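PDB 6ESL: bacterial leucyl aminopeptidase from Legionella pneumophila, which probably removes leucine and other residues from the N termini of peptides as a secreted zinc aminopeptidase of family M28. Local coordinates for residues B[172-180]-B[190-198]; B[201-209]-B[383-391]. All coordinates share one frame; numbering follows the deposited sequence.

The two contacts show how an edge hairpin and a covering helix share one mixed eight-stranded sheet. From the N terminus, the chain leaves helix 151-170, runs out along strand 176-183 and returns along 188-195, so that contact 1 closes a short hairpin loop at the sheet's margin. Contact 1 is complete before contact 2 opens: they stand in series, neither nested nor crossing, their centres about 13 Å apart. The next strand, 203-209, lies inside the sheet, separated from the hairpin by strand 248-253. Contact 2 then spans some 170 residues, bringing the C-terminal helix 373-391 back over the strand that carries zinc ligand His-209.

Contact 1 (B[172-180]-B[190-198]); sequences GRTDTSTFF and SLVTVIGKD
The ring of Phe-179 lies beside Val-192, which points the same way from the neighbouring strand. With its first torsion at 59°, CG of Phe-179 sits between its own N and carbonyl carbon, a placing that brings one ring face over the valine: Val-192 CB is 3.9 Å from the ring centroid in a CH-pi contact, and Val-192 CG1 reaches 3.5 Å from Phe-179 CZ. Ser-177 CB meets Val-194 CG1 on this same face of the sheet. Beneath them is an antiparallel beta hairpin at the edge of the M28 sheet, with Phe-179/Val-192 and Ser-177/Val-194 as its hydrogen-bonded pairs; Phe-179 N reaches Val-192 O at 2.8 Å with an angle of 170° at the hydrogen. On the other face, Thr-176 CG2 packs alongside Ile-195 CG1 at 3.7 Å, and Thr-178 turns its hydroxyl to Glu-165 of helix 151-170. Just before strand 176-183 begins, Arg-173 crosses Ile-195 at about a right angle, its guanidinium laid over CG2, which is 3.5 Å from NH2. Arg-173 grips Asp-175 side-on in a salt bridge, Arg-173 NE to Asp-175 OD1 at 2.7 Å and NH2 to OD2, while Arg-173 NH1 reaches the carbonyls of Ser-240 and Thr-242. The backbone oxygen of Asp-175 accepts two bonds, Lys-197 N at 2.9 Å and Gly-196 N, arriving from opposite faces of the carbonyl plane.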
ATOM      1  N   GLY B 172      15.241  32.784  16.835  1.00 66.35           N
ATOM      2  CA  GLY B 172      14.243  33.241  17.814  1.00 69.21           C
ATOM      3  C   GLY B 172      12.978  32.392  17.854  1.00 70.45           C
ATOM      4  O   GLY B 172      11.869  32.875  18.096  1.00 71.27           O
ATOM      5  N   ARG B 173      13.119  31.097  17.633  1.00 69.31           N
ATOM      6  CA  ARG B 173      11.979  30.202  17.809  1.00 70.54           C
ATOM      7  C   ARG B 173      11.922  29.941  19.328  1.00 74.27           C
ATOM      8  O   ARG B 173      12.927  29.502  19.912  1.00 78.83           O
ATOM      9  CB  ARG B 173      12.172  28.926  16.982  1.00 66.38           C
ATOM     10  CG  ARG B 173      10.914  28.118  16.868  1.00 64.78           C
ATOM     11  CD  ARG B 173       9.955  28.543  15.756  1.00 64.78           C
ATOM     12  NE  ARG B 173       8.696  27.841  15.986  1.00 64.23           N
ATOM     13  CZ  ARG B 173       7.667  27.702  15.136  1.00 64.94           C
ATOM     14  NH1 ARG B 173       7.710  28.164  13.881  1.00 65.34           N
ATOM     15  NH2 ARG B 173       6.574  27.035  15.535  1.00 65.08           N
ATOM     16  N   THR B 174      10.791  30.259  19.966  1.00 74.65           N
ATOM     17  CA  THR B 174      10.652  30.202  21.451  1.00 74.67           C
ATOM     18  C   THR B 174       9.763  29.036  21.909  1.00 71.73           C
ATOM     19  O   THR B 174       9.578  28.861  23.092  1.00 71.70           O
ATOM     20  CB  THR B 174       9.977  31.483  22.031  1.00 78.22           C
ATOM     21  OG1 THR B 174       8.616  31.500  21.586  1.00 80.54           O
ATOM     22  CG2 THR B 174      10.673  32.756  21.592  1.00 79.81           C
ATOM     23  N   ASP B 175       9.242  28.220  21.001  1.00 68.17           N
ATOM     24  CA  ASP B 175       8.299  27.172  21.405  1.00 66.58           C
ATOM     25  C   ASP B 175       8.962  25.759  21.285  1.00 62.46           C
ATOM     26  O   ASP B 175       8.285  24.760  21.071  1.00 61.56           O
ATOM     27  CB  ASP B 175       6.954  27.311  20.645  1.00 66.54           C
ATOM     28  CG  ASP B 175       7.061  26.989  19.124  1.00 65.39           C
ATOM     29  OD1 ASP B 175       8.197  27.075  18.571  1.00 65.43           O
ATOM     30  OD2 ASP B 175       5.991  26.673  18.498  1.00 60.87           O
ATOM     31  N   THR B 176      10.281  25.727  21.466  1.00 60.82           N
ATOM     32  CA  THR B 176      11.060  24.528  21.323  1.00 58.12           C
ATOM     33  C   THR B 176      11.574  23.949  22.638  1.00 58.77           C
ATOM     34  O   THR B 176      11.647  24.622  23.650  1.00 57.23           O
ATOM     35  CB  THR B 176      12.305  24.660  20.374  1.00 56.03           C
ATOM     36  OG1 THR B 176      13.210  25.661  20.813  1.00 53.13           O
ATOM     37  CG2 THR B 176      11.901  24.841  18.947  1.00 56.27           C
ATOM     38  N   SER B 177      11.938  22.686  22.588  1.00 54.38           N
ATOM     39  CA  SER B 177      12.379  21.980  23.751  1.00 56.31           C
ATOM     40  C   SER B 177      13.106  20.718  23.292  1.00 52.13           C
ATOM     41  O   SER B 177      12.804  20.133  22.226  1.00 46.52           O
ATOM     42  CB  SER B 177      11.161  21.666  24.646  1.00 59.38           C
ATOM     43  OG  SER B 177      11.537  20.901  25.751  1.00 61.76           O
ATOM     44  N   THR B 178      14.146  20.370  24.051  1.00 50.94           N
ATOM     45  CA  THR B 178      14.918  19.183  23.794  1.00 50.97           C
ATOM     46  C   THR B 178      15.018  18.270  25.004  1.00 52.05           C
ATOM     47  O   THR B 178      15.081  18.733  26.113  1.00 54.39           O
ATOM     48  CB  THR B 178      16.306  19.531  23.327  1.00 48.92           C
ATOM     49  OG1 THR B 178      17.039  20.082  24.396  1.00 51.27           O
ATOM     50  CG2 THR B 178      16.222  20.483  22.131  1.00 48.97           C
ATOM     51  N   PHE B 179      15.090  16.970  24.784  1.00 48.94           N
ATOM     52  CA  PHE B 179      15.466  16.062  25.888  1.00 49.41           C
ATOM     53  C   PHE B 179      16.082  14.751  25.430  1.00 47.09           C
ATOM     54  O   PHE B 179      15.848  14.312  24.298  1.00 43.93           O
ATOM     55  CB  PHE B 179      14.296  15.825  26.820  1.00 50.99           C
ATOM     56  CG  PHE B 179      13.078  15.235  26.174  1.00 50.35           C
ATOM     57  CD1 PHE B 179      12.098  16.058  25.614  1.00 51.56           C
ATOM     58  CD2 PHE B 179      12.883  13.850  26.164  1.00 48.19           C
ATOM     59  CE1 PHE B 179      10.920  15.489  25.058  1.00 51.35           C
ATOM     60  CE2 PHE B 179      11.721  13.300  25.638  1.00 48.08           C
ATOM     61  CZ  PHE B 179      10.746  14.113  25.050  1.00 48.74           C
ATOM     62  N   PHE B 180      16.922  14.180  26.274  1.00 45.33           N
ATOM     63  CA  PHE B 180      17.427  12.865  26.028  1.00 44.12           C
ATOM     64  C   PHE B 180      16.462  11.837  26.562  1.00 45.18           C
ATOM     65  O   PHE B 180      15.896  12.006  27.640  1.00 46.93           O
ATOM     66  CB  PHE B 180      18.783  12.619  26.665  1.00 44.26           C
ATOM     67  CG  PHE B 180      19.931  13.301  25.965  1.00 43.24           C
ATOM     68  CD1 PHE B 180      20.054  13.271  24.555  1.00 41.56           C
ATOM     69  CD2 PHE B 180      20.958  13.934  26.728  1.00 44.60           C
ATOM     70  CE1 PHE B 180      21.133  13.867  23.920  1.00 41.00           C
ATOM     71  CE2 PHE B 180      22.054  14.512  26.111  1.00 43.51           C
ATOM     72  CZ  PHE B 180      22.132  14.522  24.711  1.00 42.19           C
ATOM     73  N   SER B 190      18.951   8.589  23.064  1.00 32.65           N
ATOM     74  CA  SER B 190      18.233   9.156  21.990  1.00 31.69           C
ATOM     75  C   SER B 190      17.972  10.696  22.248  1.00 33.81           C
ATOM     76  O   SER B 190      17.696  11.118  23.366  1.00 34.52           O
ATOM     77  CB  SER B 190      16.941   8.414  21.660  1.00 30.66           C
ATOM     78  OG  SER B 190      17.136   7.061  21.199  1.00 27.86           O
ATOM     79  N   LEU B 191      17.998  11.475  21.165  1.00 34.12           N
ATOM     80  CA  LEU B 191      17.690  12.923  21.184  1.00 34.64           C
ATOM     81  C   LEU B 191      16.297  13.160  20.661  1.00 34.44           C
ATOM     82  O   LEU B 191      15.988  12.855  19.500  1.00 29.99           O
ATOM     83  CB  LEU B 191      18.648  13.681  20.323  1.00 34.57           C
ATOM     84  CG  LEU B 191      18.328  15.201  20.122  1.00 35.72           C
ATOM     85  CD1 LEU B 191      18.262  15.909  21.495  1.00 38.43           C
ATOM     86  CD2 LEU B 191      19.393  15.757  19.189  1.00 34.79           C
ATOM     87  N   VAL B 192      15.439  13.650  21.527  1.00 34.87           N
ATOM     88  CA  VAL B 192      14.106  14.007  21.145  1.00 36.29           C
ATOM     89  C   VAL B 192      14.043  15.560  21.183  1.00 40.08           C
ATOM     90  O   VAL B 192      14.491  16.228  22.189  1.00 39.91           O
ATOM     91  CB  VAL B 192      13.037  13.474  22.083  1.00 38.52           C
ATOM     92  CG1 VAL B 192      11.639  13.961  21.686  1.00 40.41           C
ATOM     93  CG2 VAL B 192      13.042  11.931  22.081  1.00 37.66           C
ATOM     94  N   THR B 193      13.523  16.124  20.097  1.00 40.09           N
ATOM     95  CA  THR B 193      13.392  17.565  19.931  1.00 42.95           C
ATOM     96  C   THR B 193      11.949  17.865  19.560  1.00 43.42           C
ATOM     97  O   THR B 193      11.253  17.006  19.018  1.00 41.83           O
ATOM     98  CB  THR B 193      14.324  18.098  18.829  1.00 41.99           C
ATOM     99  OG1 THR B 193      13.802  17.742  17.544  1.00 42.54           O
ATOM    100  CG2 THR B 193      15.719  17.513  18.985  1.00 41.06           C
ATOM    101  N   VAL B 194      11.496  19.079  19.848  1.00 44.77           N
ATOM    102  CA  VAL B 194      10.100  19.431  19.574  1.00 45.80           C
ATOM    103  C   VAL B 194       9.944  20.884  19.237  1.00 47.12           C
ATOM    104  O   VAL B 194      10.599  21.741  19.885  1.00 49.24           O
ATOM    105  CB  VAL B 194       9.125  18.988  20.709  1.00 48.37           C
ATOM    106  CG1 VAL B 194       9.414  19.674  22.038  1.00 52.31           C
ATOM    107  CG2 VAL B 194       7.671  19.144  20.289  1.00 48.38           C
ATOM    108  N   ILE B 195       9.112  21.149  18.224  1.00 47.77           N
ATOM    109  CA  ILE B 195       8.741  22.505  17.817  1.00 51.67           C
ATOM    110  C   ILE B 195       7.257  22.625  18.052  1.00 52.88           C
ATOM    111  O   ILE B 195       6.497  21.932  17.384  1.00 49.35           O
ATOM    112  CB  ILE B 195       9.108  22.819  16.351  1.00 50.24           C
ATOM    113  CG1 ILE B 195      10.629  22.713  16.182  1.00 49.23           C
ATOM    114  CG2 ILE B 195       8.718  24.258  15.982  1.00 52.73           C
ATOM    115  CD1 ILE B 195      11.061  22.443  14.749  1.00 49.29           C
ATOM    116  N   GLY B 196       6.866  23.504  19.003  1.00 54.57           N
ATOM    117  CA  GLY B 196       5.468  23.592  19.461  1.00 56.06           C
ATOM    118  C   GLY B 196       5.231  22.751  20.706  1.00 57.24           C
ATOM    119  O   GLY B 196       4.241  21.982  20.798  1.00 58.31           O
ATOM    120  N   LYS B 197       6.133  22.901  21.670  1.00 61.15           N
ATOM    121  CA  LYS B 197       6.170  22.078  22.883  1.00 63.84           C
ATOM    122  C   LYS B 197       4.878  22.047  23.677  1.00 68.10           C
ATOM    123  O   LYS B 197       4.586  21.031  24.282  1.00 67.29           O
ATOM    124  CB  LYS B 197       7.281  22.509  23.804  1.00 65.71           C
ATOM    125  CG  LYS B 197       6.992  23.832  24.515  1.00 70.67           C
ATOM    126  CD  LYS B 197       8.251  24.492  25.039  1.00 72.79           C
ATOM    127  CE  LYS B 197       7.924  25.568  26.072  1.00 77.96           C
ATOM    128  NZ  LYS B 197       9.085  25.839  26.929  1.00 79.04           N
ATOM    129  N   ASP B 198       4.116  23.144  23.667  1.00 72.47           N
ATOM    130  CA  ASP B 198       2.844  23.224  24.417  1.00 75.37           C
ATOM    131  C   ASP B 198       1.570  22.812  23.679  1.00 75.24           C
ATOM    132  O   ASP B 198       0.504  22.827  24.264  1.00 77.63           O
ATOM    133  CB  ASP B 198       2.682  24.617  25.060  1.00 78.34           C
ATOM    134  CG  ASP B 198       3.815  24.931  25.990  1.00 79.14           C
ATOM    135  OD1 ASP B 198       4.128  24.008  26.769  1.00 79.41           O
ATOM    136  OD2 ASP B 198       4.435  26.030  25.925  1.00 80.08           O
TER

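Contact 2 (B[201-209]-B[383-391]); sequences APAIVIGAH and AVAFAIELA. With ZN (zinc ion), chain F.
Apolar contacts join Ile-204 and Ile-206, two strand side chains turned the same way, to the C-terminal helix. Ile-204 splits its branches between successive helix turns. Ile-204 CG2 lies 3.8 Å from Phe-386 CE2, approaching the ring obliquely; Ile-204 CD1 meets Leu-390 CB at 3.7 Å, and these two side chains cross at about a right angle. CG1 of Ile-204 also reaches the methyl of Ala-391. Farther along the strand, Ile-206 rests mainly on alanine methyls: its CD1 is 4.1 Å from Ala-387 CB and its CG2 is 4.2 Å from Ala-383 CB, with its CG1 near the Phe-386 ring. The arrangement is the alpha/beta layering of the M28 peptidase fold, in which strand 203-209, flanked by parallel neighbours 248-253 and 277-282, is covered on this face by helix 373-391, with Ile-230 of helix 220-239 also reaching Ile-206; the axes of the strand and helix segment 383-391 run nearly antiparallel (176°), 8.9 Å apart at closest approach. Within the helix, Phe-386 carries its ring swung away from its own N (chi1 -175°), toward the two isoleucines, and Leu-390 CD1 lies over one ring face. Leu-308 and Leu-312 of helix 306-320 also touch that ring. Metal coordination belongs to the C-terminal end of the strand, away from residues 383-391. There His-209 NE2 binds a zinc ion at 2.2 Å, with a water as another ligand and Asp-222 and Asp-284 completing the protein's share; Asp-222 also serves the second zinc, with Glu-257. A hydrogen bond from His-209 ND1 to Asp-211 OD1 limits the imidazole's rotation.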
ATOM      1  N   ALA B 201      -2.044  18.120  20.897  1.00 66.68           N
ATOM      2  CA  ALA B 201      -2.627  17.481  19.759  1.00 62.73           C
ATOM      3  C   ALA B 201      -1.686  16.346  19.314  1.00 57.12           C
ATOM      4  O   ALA B 201      -0.491  16.370  19.615  1.00 54.67           O
ATOM      5  CB  ALA B 201      -2.875  18.480  18.653  1.00 63.04           C
ATOM      6  N   PRO B 202      -2.230  15.325  18.674  1.00 54.88           N
ATOM      7  CA  PRO B 202      -1.338  14.224  18.200  1.00 51.72           C
ATOM      8  C   PRO B 202      -0.210  14.731  17.303  1.00 49.99           C
ATOM      9  O   PRO B 202      -0.441  15.550  16.426  1.00 53.02           O
ATOM     10  CB  PRO B 202      -2.322  13.249  17.505  1.00 50.86           C
ATOM     11  CG  PRO B 202      -3.637  13.471  18.275  1.00 52.81           C
ATOM     12  CD  PRO B 202      -3.661  14.982  18.507  1.00 55.31           C
ATOM     13  N   ALA B 203       1.029  14.379  17.640  1.00 48.99           N
ATOM     14  CA  ALA B 203       2.213  14.988  17.015  1.00 48.17           C
ATOM     15  C   ALA B 203       2.581  14.389  15.648  1.00 44.00           C
ATOM     16  O   ALA B 203       2.129  13.289  15.291  1.00 40.55           O
ATOM     17  CB  ALA B 203       3.399  14.866  17.934  1.00 50.40           C
ATOM     18  N   ILE B 204       3.518  15.056  14.999  1.00 43.57           N
ATOM     19  CA  ILE B 204       4.102  14.625  13.754  1.00 40.82           C
ATOM     20  C   ILE B 204       5.554  14.364  14.086  1.00 38.81           C
ATOM     21  O   ILE B 204       6.215  15.220  14.594  1.00 38.58           O
ATOM     22  CB  ILE B 204       4.069  15.718  12.687  1.00 41.95           C
ATOM     23  CG1 ILE B 204       2.663  16.030  12.232  1.00 43.21           C
ATOM     24  CG2 ILE B 204       4.881  15.329  11.487  1.00 39.59           C
ATOM     25  CD1 ILE B 204       1.761  14.836  12.093  1.00 43.22           C
ATOM     26  N   VAL B 205       6.067  13.196  13.766  1.00 35.40           N
ATOM     27  CA  VAL B 205       7.433  12.857  14.096  1.00 35.80           C
ATOM     28  C   VAL B 205       8.331  12.573  12.877  1.00 33.46           C
ATOM     29  O   VAL B 205       7.929  11.869  12.013  1.00 32.33           O
ATOM     30  CB  VAL B 205       7.465  11.622  14.995  1.00 38.53           C
ATOM     31  CG1 VAL B 205       8.862  11.200  15.314  1.00 40.04           C
ATOM     32  CG2 VAL B 205       6.592  11.759  16.214  1.00 38.37           C
ATOM     33  N   ILE B 206       9.527  13.139  12.836  1.00 31.26           N
ATOM     34  CA  ILE B 206      10.491  12.912  11.795  1.00 30.00           C
ATOM     35  C   ILE B 206      11.738  12.392  12.432  1.00 28.65           C
ATOM     36  O   ILE B 206      12.294  13.043  13.261  1.00 30.53           O
ATOM     37  CB  ILE B 206      10.808  14.206  11.042  1.00 32.23           C
ATOM     38  CG1 ILE B 206       9.601  14.723  10.301  1.00 34.58           C
ATOM     39  CG2 ILE B 206      11.924  14.009  10.053  1.00 31.46           C
ATOM     40  CD1 ILE B 206       8.892  15.830  11.009  1.00 37.86           C
ATOM     41  N   GLY B 207      12.220  11.243  11.994  1.00 25.41           N
ATOM     42  CA  GLY B 207      13.376  10.623  12.600  1.00 25.92           C
ATOM     43  C   GLY B 207      14.463  10.153  11.689  1.00 24.77           C
ATOM     44  O   GLY B 207      14.260  10.019  10.460  1.00 26.56           O
ATOM     45  N   ALA B 208      15.562   9.783  12.323  1.00 24.51           N
ATOM     46  CA  ALA B 208      16.756   9.185  11.709  1.00 23.76           C
ATOM     47  C   ALA B 208      17.539   8.558  12.882  1.00 24.05           C
ATOM     48  O   ALA B 208      17.287   8.929  14.050  1.00 25.85           O
ATOM     49  CB  ALA B 208      17.622  10.317  11.078  1.00 25.56           C
ATOM     50  N   HIS B 209      18.525   7.761  12.618  1.00 22.62           N
ATOM     51  CA  HIS B 209      19.334   7.173  13.641  1.00 23.46           C
ATOM     52  C   HIS B 209      20.732   7.737  13.574  1.00 23.31           C
ATOM     53  O   HIS B 209      21.237   7.900  12.543  1.00 23.35           O
ATOM     54  CB  HIS B 209      19.264   5.651  13.694  1.00 23.29           C
ATOM     55  CG  HIS B 209      19.916   4.915  12.589  1.00 22.48           C
ATOM     56  ND1 HIS B 209      21.194   4.457  12.649  1.00 23.09           N
ATOM     57  CD2 HIS B 209      19.428   4.473  11.415  1.00 22.59           C
ATOM     58  CE1 HIS B 209      21.473   3.795  11.553  1.00 21.96           C
ATOM     59  NE2 HIS B 209      20.421   3.810  10.792  1.00 21.96           N
ATOM     60  N   ALA B 383      11.035  15.675   4.029  1.00 28.64           N
ATOM     61  CA  ALA B 383      10.777  15.832   5.480  1.00 29.96           C
ATOM     62  C   ALA B 383      10.044  17.170   5.728  1.00 32.06           C
ATOM     63  O   ALA B 383       9.089  17.196   6.517  1.00 31.58           O
ATOM     64  CB  ALA B 383      12.085  15.828   6.260  1.00 29.85           C
ATOM     65  N   VAL B 384      10.574  18.241   5.119  1.00 33.28           N
ATOM     66  CA  VAL B 384       9.950  19.591   5.236  1.00 36.09           C
ATOM     67  C   VAL B 384       8.495  19.570   4.776  1.00 36.51           C
ATOM     68  O   VAL B 384       7.598  20.088   5.459  1.00 36.86           O
ATOM     69  CB  VAL B 384      10.730  20.702   4.492  1.00 37.52           C
ATOM     70  CG1 VAL B 384       9.962  22.043   4.416  1.00 40.59           C
ATOM     71  CG2 VAL B 384      12.018  20.940   5.199  1.00 38.49           C
ATOM     72  N   ALA B 385       8.247  18.915   3.645  1.00 36.52           N
ATOM     73  CA  ALA B 385       6.884  18.900   3.096  1.00 35.90           C
ATOM     74  C   ALA B 385       5.934  18.079   3.980  1.00 35.94           C
ATOM     75  O   ALA B 385       4.795  18.492   4.211  1.00 37.48           O
ATOM     76  CB  ALA B 385       6.903  18.378   1.680  1.00 35.68           C
ATOM     77  N   PHE B 386       6.372  16.917   4.456  1.00 32.10           N
ATOM     78  CA  PHE B 386       5.645  16.109   5.383  1.00 32.71           C
ATOM     79  C   PHE B 386       5.295  16.875   6.677  1.00 33.06           C
ATOM     80  O   PHE B 386       4.161  16.897   7.115  1.00 32.70           O
ATOM     81  CB  PHE B 386       6.554  14.883   5.723  1.00 32.93           C
ATOM     82  CG  PHE B 386       5.948  13.837   6.587  1.00 33.00           C
ATOM     83  CD1 PHE B 386       5.236  12.774   5.998  1.00 35.14           C
ATOM     84  CD2 PHE B 386       6.141  13.822   7.966  1.00 34.20           C
ATOM     85  CE1 PHE B 386       4.684  11.746   6.790  1.00 35.48           C
ATOM     86  CE2 PHE B 386       5.590  12.797   8.758  1.00 33.98           C
ATOM     87  CZ  PHE B 386       4.853  11.773   8.160  1.00 33.07           C
ATOM     88  N   ALA B 387       6.279  17.569   7.236  1.00 34.83           N
ATOM     89  CA  ALA B 387       6.038  18.351   8.459  1.00 37.66           C
ATOM     90  C   ALA B 387       4.980  19.420   8.213  1.00 39.89           C
ATOM     91  O   ALA B 387       3.936  19.459   8.917  1.00 41.63           O
ATOM     92  CB  ALA B 387       7.321  19.013   8.938  1.00 37.19           C
ATOM     93  N   ILE B 388       5.211  20.236   7.203  1.00 40.04           N
ATOM     94  CA  ILE B 388       4.326  21.387   6.996  1.00 42.37           C
ATOM     95  C   ILE B 388       2.919  20.923   6.620  1.00 42.90           C
ATOM     96  O   ILE B 388       1.958  21.403   7.198  1.00 44.55           O
ATOM     97  CB  ILE B 388       4.926  22.397   5.991  1.00 42.84           C
ATOM     98  CG1 ILE B 388       6.162  23.084   6.579  1.00 43.37           C
ATOM     99  CG2 ILE B 388       3.884  23.407   5.551  1.00 46.58           C
ATOM    100  CD1 ILE B 388       7.009  23.800   5.568  1.00 42.90           C
ATOM    101  N   GLU B 389       2.761  19.974   5.702  1.00 42.72           N
ATOM    102  CA  GLU B 389       1.417  19.520   5.368  1.00 44.26           C
ATOM    103  C   GLU B 389       0.666  18.939   6.556  1.00 45.63           C
ATOM    104  O   GLU B 389      -0.493  19.283   6.759  1.00 48.19           O
ATOM    105  CB  GLU B 389       1.391  18.445   4.254  1.00 42.99           C
ATOM    106  CG  GLU B 389       1.662  19.027   2.869  1.00 45.08           C
ATOM    107  CD  GLU B 389       0.434  19.759   2.268  1.00 46.63           C
ATOM    108  OE1 GLU B 389      -0.701  19.554   2.814  1.00 47.48           O
ATOM    109  OE2 GLU B 389       0.639  20.551   1.277  1.00 45.78           O
ATOM    110  N   LEU B 390       1.307  18.038   7.316  1.00 43.48           N
ATOM    111  CA  LEU B 390       0.558  17.305   8.324  1.00 43.42           C
ATOM    112  C   LEU B 390       0.380  18.111   9.637  1.00 46.15           C
ATOM    113  O   LEU B 390      -0.618  17.948  10.346  1.00 46.83           O
ATOM    114  CB  LEU B 390       1.204  15.957   8.581  1.00 42.88           C
ATOM    115  CG  LEU B 390       1.207  15.014   7.343  1.00 40.55           C
ATOM    116  CD1 LEU B 390       1.878  13.714   7.671  1.00 39.91           C
ATOM    117  CD2 LEU B 390      -0.182  14.747   6.828  1.00 40.09           C
ATOM    118  N   ALA B 391       1.338  18.972   9.943  1.00 47.14           N
ATOM    119  CA  ALA B 391       1.308  19.755  11.183  1.00 50.81           C
ATOM    120  C   ALA B 391       0.403  20.964  11.036  1.00 54.81           C
ATOM    121  O   ALA B 391       0.028  21.557  12.050  1.00 56.08           O
ATOM    122  CB  ALA B 391       2.710  20.178  11.601  1.00 49.40           C
TER
HETATM  123 ZN    ZN F 402      20.305   2.620   8.990  1.00 23.88          ZN
HETATM  124  O   HOH W   1      20.009   1.350   7.232  1.00 17.30           O